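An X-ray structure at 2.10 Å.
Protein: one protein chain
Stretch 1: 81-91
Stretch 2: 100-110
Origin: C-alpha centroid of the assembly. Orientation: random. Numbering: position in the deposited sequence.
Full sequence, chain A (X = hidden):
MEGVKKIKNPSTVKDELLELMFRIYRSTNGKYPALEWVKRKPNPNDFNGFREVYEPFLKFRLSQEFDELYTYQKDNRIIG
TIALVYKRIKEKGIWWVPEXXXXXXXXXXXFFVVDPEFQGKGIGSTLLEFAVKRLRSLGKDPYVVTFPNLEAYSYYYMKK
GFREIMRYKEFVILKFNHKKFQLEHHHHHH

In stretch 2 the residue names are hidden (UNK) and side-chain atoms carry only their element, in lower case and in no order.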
# COMPACT_ATOMS: atom_id res chain seq x y z
N THR A 81 17.43 -5.42 4.93
CA THR A 81 17.42 -6.76 5.53
C THR A 81 16.54 -7.72 4.75
O THR A 81 15.63 -7.30 4.03
CB THR A 81 16.82 -6.76 6.96
OG1 THR A 81 15.41 -6.54 6.86
CG2 THR A 81 17.44 -5.69 7.81
N ILE A 82 16.81 -9.01 4.93
CA ILE A 82 16.02 -10.06 4.32
C ILE A 82 16.38 -11.39 5.01
O ILE A 82 17.55 -11.71 5.20
CB ILE A 82 16.24 -10.15 2.79
CG1 ILE A 82 15.09 -10.94 2.16
CG2 ILE A 82 17.60 -10.77 2.48
CD1 ILE A 82 15.00 -10.83 0.63
N ALA A 83 15.34 -12.13 5.38
CA ALA A 83 15.49 -13.39 6.09
C ALA A 83 14.91 -14.58 5.36
O ALA A 83 13.91 -14.46 4.64
CB ALA A 83 14.82 -13.27 7.47
N LEU A 84 15.52 -15.74 5.56
CA LEU A 84 15.05 -16.98 4.94
C LEU A 84 14.66 -18.00 5.99
O LEU A 84 15.38 -18.18 6.99
CB LEU A 84 16.13 -17.58 4.07
CG LEU A 84 16.67 -16.59 3.04
CD1 LEU A 84 17.78 -17.26 2.24
CD2 LEU A 84 15.53 -16.12 2.15
N VAL A 85 13.54 -18.68 5.77
CA VAL A 85 13.09 -19.72 6.67
C VAL A 85 12.84 -20.95 5.81
O VAL A 85 12.02 -20.91 4.89
CB VAL A 85 11.78 -19.35 7.41
CG1 VAL A 85 11.30 -20.53 8.24
CG2 VAL A 85 12.03 -18.15 8.33
N TYR A 86 13.57 -22.02 6.09
CA TYR A 86 13.44 -23.25 5.31
C TYR A 86 13.71 -24.55 6.09
O TYR A 86 13.48 -25.64 5.56
CB TYR A 86 14.35 -23.17 4.09
CG TYR A 86 15.81 -23.01 4.44
CD1 TYR A 86 16.60 -24.12 4.75
CD2 TYR A 86 16.39 -21.74 4.52
CE1 TYR A 86 17.94 -23.97 5.13
CE2 TYR A 86 17.72 -21.58 4.90
CZ TYR A 86 18.49 -22.69 5.20
OH TYR A 86 19.80 -22.54 5.57
N LYS A 87 14.17 -24.46 7.34
CA LYS A 87 14.45 -25.65 8.14
C LYS A 87 13.22 -26.19 8.85
O LYS A 87 12.80 -25.67 9.88
CB LYS A 87 15.52 -25.39 9.19
CG LYS A 87 16.87 -24.99 8.65
CD LYS A 87 17.87 -24.84 9.79
CE LYS A 87 19.11 -24.09 9.33
NZ LYS A 87 19.76 -24.71 8.15
N ARG A 88 12.65 -27.26 8.29
CA ARG A 88 11.47 -27.92 8.83
C ARG A 88 10.32 -26.94 9.10
O ARG A 88 9.95 -26.70 10.25
CB ARG A 88 11.83 -28.69 10.11
CG ARG A 88 11.84 -30.22 9.94
CD ARG A 88 13.16 -30.77 9.38
NE ARG A 88 13.52 -30.20 8.08
CZ ARG A 88 12.81 -30.36 6.97
NH1 ARG A 88 11.69 -31.09 7.00
NH2 ARG A 88 13.20 -29.79 5.84
N ILE A 89 9.75 -26.40 8.03
CA ILE A 89 8.64 -25.46 8.18
C ILE A 89 7.50 -26.06 9.00
O ILE A 89 6.88 -25.36 9.80
CB ILE A 89 8.08 -25.02 6.80
CG1 ILE A 89 9.10 -24.17 6.06
CG2 ILE A 89 6.81 -24.21 7.00
CD1 ILE A 89 10.35 -24.91 5.67
N LYS A 90 7.24 -27.35 8.80
CA LYS A 90 6.16 -28.04 9.51
C LYS A 90 6.21 -27.85 11.02
O LYS A 90 5.19 -28.00 11.69
CB LYS A 90 6.17 -29.54 9.18
CG LYS A 90 4.98 -30.31 9.76
CD LYS A 90 5.08 -31.83 9.54
CE LYS A 90 4.95 -32.22 8.07
NZ LYS A 90 4.87 -33.71 7.88
N GLU A 91 7.39 -27.53 11.55
CA GLU A 91 7.55 -27.33 12.99
C GLU A 91 7.96 -25.91 13.38
O GLU A 91 8.39 -25.68 14.50
CB GLU A 91 8.57 -28.33 13.56
CG GLU A 91 8.22 -29.80 13.36
CD GLU A 91 8.68 -30.34 12.02
OE1 GLU A 91 8.39 -31.52 11.70
OE2 GLU A 91 9.34 -29.57 11.27
N UNK A 100 -0.62 -26.85 3.40
CA UNK A 100 -0.14 -27.04 2.03
C UNK A 100 1.28 -26.50 1.84
O UNK A 100 1.96 -26.91 0.90
c UNK A 100 -2.46 -27.09 0.98
o UNK A 100 -3.30 -25.82 2.80
o UNK A 100 -4.65 -26.17 1.09
c UNK A 100 -1.10 -26.39 1.03
c UNK A 100 -3.55 -26.30 1.67
N UNK A 101 1.73 -25.60 2.71
CA UNK A 101 3.09 -25.10 2.58
C UNK A 101 4.05 -25.76 3.56
O UNK A 101 5.18 -25.30 3.74
c UNK A 101 3.15 -23.58 2.77
c UNK A 101 2.71 -23.30 0.31
c UNK A 101 2.52 -22.70 1.69
c UNK A 101 3.19 -21.33 1.75
N UNK A 102 3.62 -26.84 4.20
CA UNK A 102 4.50 -27.51 5.14
C UNK A 102 5.17 -28.71 4.49
O UNK A 102 4.96 -29.84 4.91
se UNK A 102 2.10 -27.46 8.67
c UNK A 102 3.13 -26.82 7.18
c UNK A 102 1.30 -25.80 9.25
c UNK A 102 3.72 -27.96 6.38
N UNK A 103 5.98 -28.46 3.47
CA UNK A 103 6.68 -29.55 2.78
C UNK A 103 8.13 -29.16 2.47
O UNK A 103 8.50 -27.99 2.52
n UNK A 103 5.02 -28.23 0.09
c UNK A 103 5.94 -29.93 1.50
c UNK A 103 6.10 -28.91 0.41
o UNK A 103 7.19 -28.74 -0.14
N UNK A 104 8.94 -30.16 2.13
CA UNK A 104 10.37 -29.99 1.85
C UNK A 104 10.76 -28.99 0.76
O UNK A 104 11.87 -28.48 0.78
c UNK A 104 11.00 -31.35 1.54
o UNK A 104 14.06 -30.43 3.16
c UNK A 104 13.06 -31.17 3.01
o UNK A 104 12.50 -31.74 3.97
c UNK A 104 12.52 -31.39 1.61
N UNK A 105 9.87 -28.73 -0.19
CA UNK A 105 10.21 -27.77 -1.24
C UNK A 105 9.80 -26.34 -0.92
O UNK A 105 9.89 -25.47 -1.78
c UNK A 105 9.61 -28.20 -2.58
c UNK A 105 10.19 -29.33 -4.76
n UNK A 105 12.33 -28.13 -5.37
c UNK A 105 10.37 -29.34 -3.25
c UNK A 105 10.84 -28.11 -5.41
N UNK A 106 9.35 -26.09 0.30
CA UNK A 106 8.93 -24.73 0.67
C UNK A 106 10.04 -23.89 1.28
O UNK A 106 10.77 -24.32 2.18
c UNK A 106 6.50 -25.37 0.98
c UNK A 106 7.72 -24.76 1.66
c UNK A 106 7.38 -23.35 2.11
N UNK A 107 10.17 -22.67 0.77
CA UNK A 107 11.16 -21.73 1.27
C UNK A 107 10.47 -20.40 1.55
O UNK A 107 9.78 -19.86 0.68
N UNK A 108 10.66 -19.88 2.75
CA UNK A 108 10.03 -18.62 3.16
C UNK A 108 10.96 -17.42 3.18
O UNK A 108 12.08 -17.48 3.69
c UNK A 108 8.05 -19.42 4.76
c UNK A 108 9.42 -18.78 4.56
c UNK A 108 8.00 -20.04 6.14
c UNK A 108 7.74 -20.42 3.69
N UNK A 109 10.50 -16.31 2.60
CA UNK A 109 11.25 -15.07 2.60
C UNK A 109 10.43 -14.09 3.43
O UNK A 109 9.21 -14.03 3.28
c UNK A 109 12.46 -15.31 0.41
c UNK A 109 12.61 -14.94 -1.06
c UNK A 109 11.40 -14.50 1.17
c UNK A 109 11.76 -13.00 1.23
N UNK A 110 11.09 -13.36 4.31
CA UNK A 110 10.40 -12.39 5.15
C UNK A 110 11.41 -11.40 5.70
O UNK A 110 12.60 -11.45 5.35
c UNK A 110 9.61 -14.94 8.07
c UNK A 110 10.47 -13.99 7.20
o UNK A 110 10.12 -15.43 9.09
c UNK A 110 9.64 -13.10 6.29
o UNK A 110 8.44 -15.19 7.73

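Position 100 carries three side-chain carbons in a row, the third bearing two oxygens: a carboxylate on a two-carbon stem, Glu100. It lies out of reach of stretch 1 and is exposed, as suits a charged group.

Position 101 has four carbons, forked at the second, so it is Leu101. The apolar side chain is buried, while its backbone O lies 3.8 Å from Ile89 CG2.

At position 102 an unbranched chain runs through two carbons, a selenium and a terminal carbon. This is Met102, present as selenomethionine. Its CB lies 4.0 Å from Lys90 CB, and the long, flexible side chain suits a partly exposed place beside the 3-10 segment of stretch 1.

Position 103 shows two carbons, the second bearing one oxygen and one nitrogen, the amide of Asn103. It points away from stretch 1 and opens a type I turn that ends at position 106. The short amide serves this turn well: OD1 accepts a hydrogen bond from the backbone N of position 105 at 2.7 Å.

Position 104 again has three carbons and a terminal pair of oxygens, one of them 2.8 Å from Arg88 NH2. A carboxylate beside a guanidinium is well matched in charge, and Glu104 forms a salt bridge through OE1; the hydrogen bond within it is weak, with an angle of 124° at the hydrogen.

Position 105 is a row of four carbons ending in nitrogen: Lys105. It points away from stretch 1, and its amino group is hydrogen-bonded elsewhere in the structure.

Position 106 has one carbon carrying two others, hence Val106. Its CG1 is 4.4 Å from Ile89 CG1, and the compact beta-branched side chain suits the start of a buried strand.

Position 107 has no side-chain atoms and is Gly107. Its CA lies 4.5 Å from Tyr86 CB, so the bare backbone passes close to stretch 1.

Position 108 has four carbons forked at the second, which identifies Leu108. Its CB is 3.7 Å from Val85 CB, and its CD2 is 4.3 Å from Ile89 CG1; the branched end thus extends the apolar packing beyond the strand pair.

Position 109 also has four carbons, but forked at the first, with one arm two carbons long: Ile109. Its CG1 meets Leu84 CD2 at 3.6 Å and its CG2 meets Ile82 CD1 at 3.9 Å, so both arms are used.

Position 110 has three carbons and two terminal oxygens: Glu110. Although buried, its aliphatic stem can pass Ala83, whose CB is 4.4 Å from CG, while OE1 reaches within 3.4 Å of Val85 CG2.

The contact rests on two antiparallel strands. Ala83 N donates to Glu110 O at 2.8 Å and Glu110 N to Ala83 O at 3.0 Å; Val85 N donates to Leu108 O at 2.8 Å and Leu108 N to Val85 O at 2.7 Å. Leu84 and Ile109 pack on one face; Ala83, Val85, Leu108 and Glu110 occupy the other. Beyond the strands, Ile89 extends the apolar contact and the salt bridge adds a polar link between the exposed loops.

Stretch 2 100-110: ELMNEKVGLIE
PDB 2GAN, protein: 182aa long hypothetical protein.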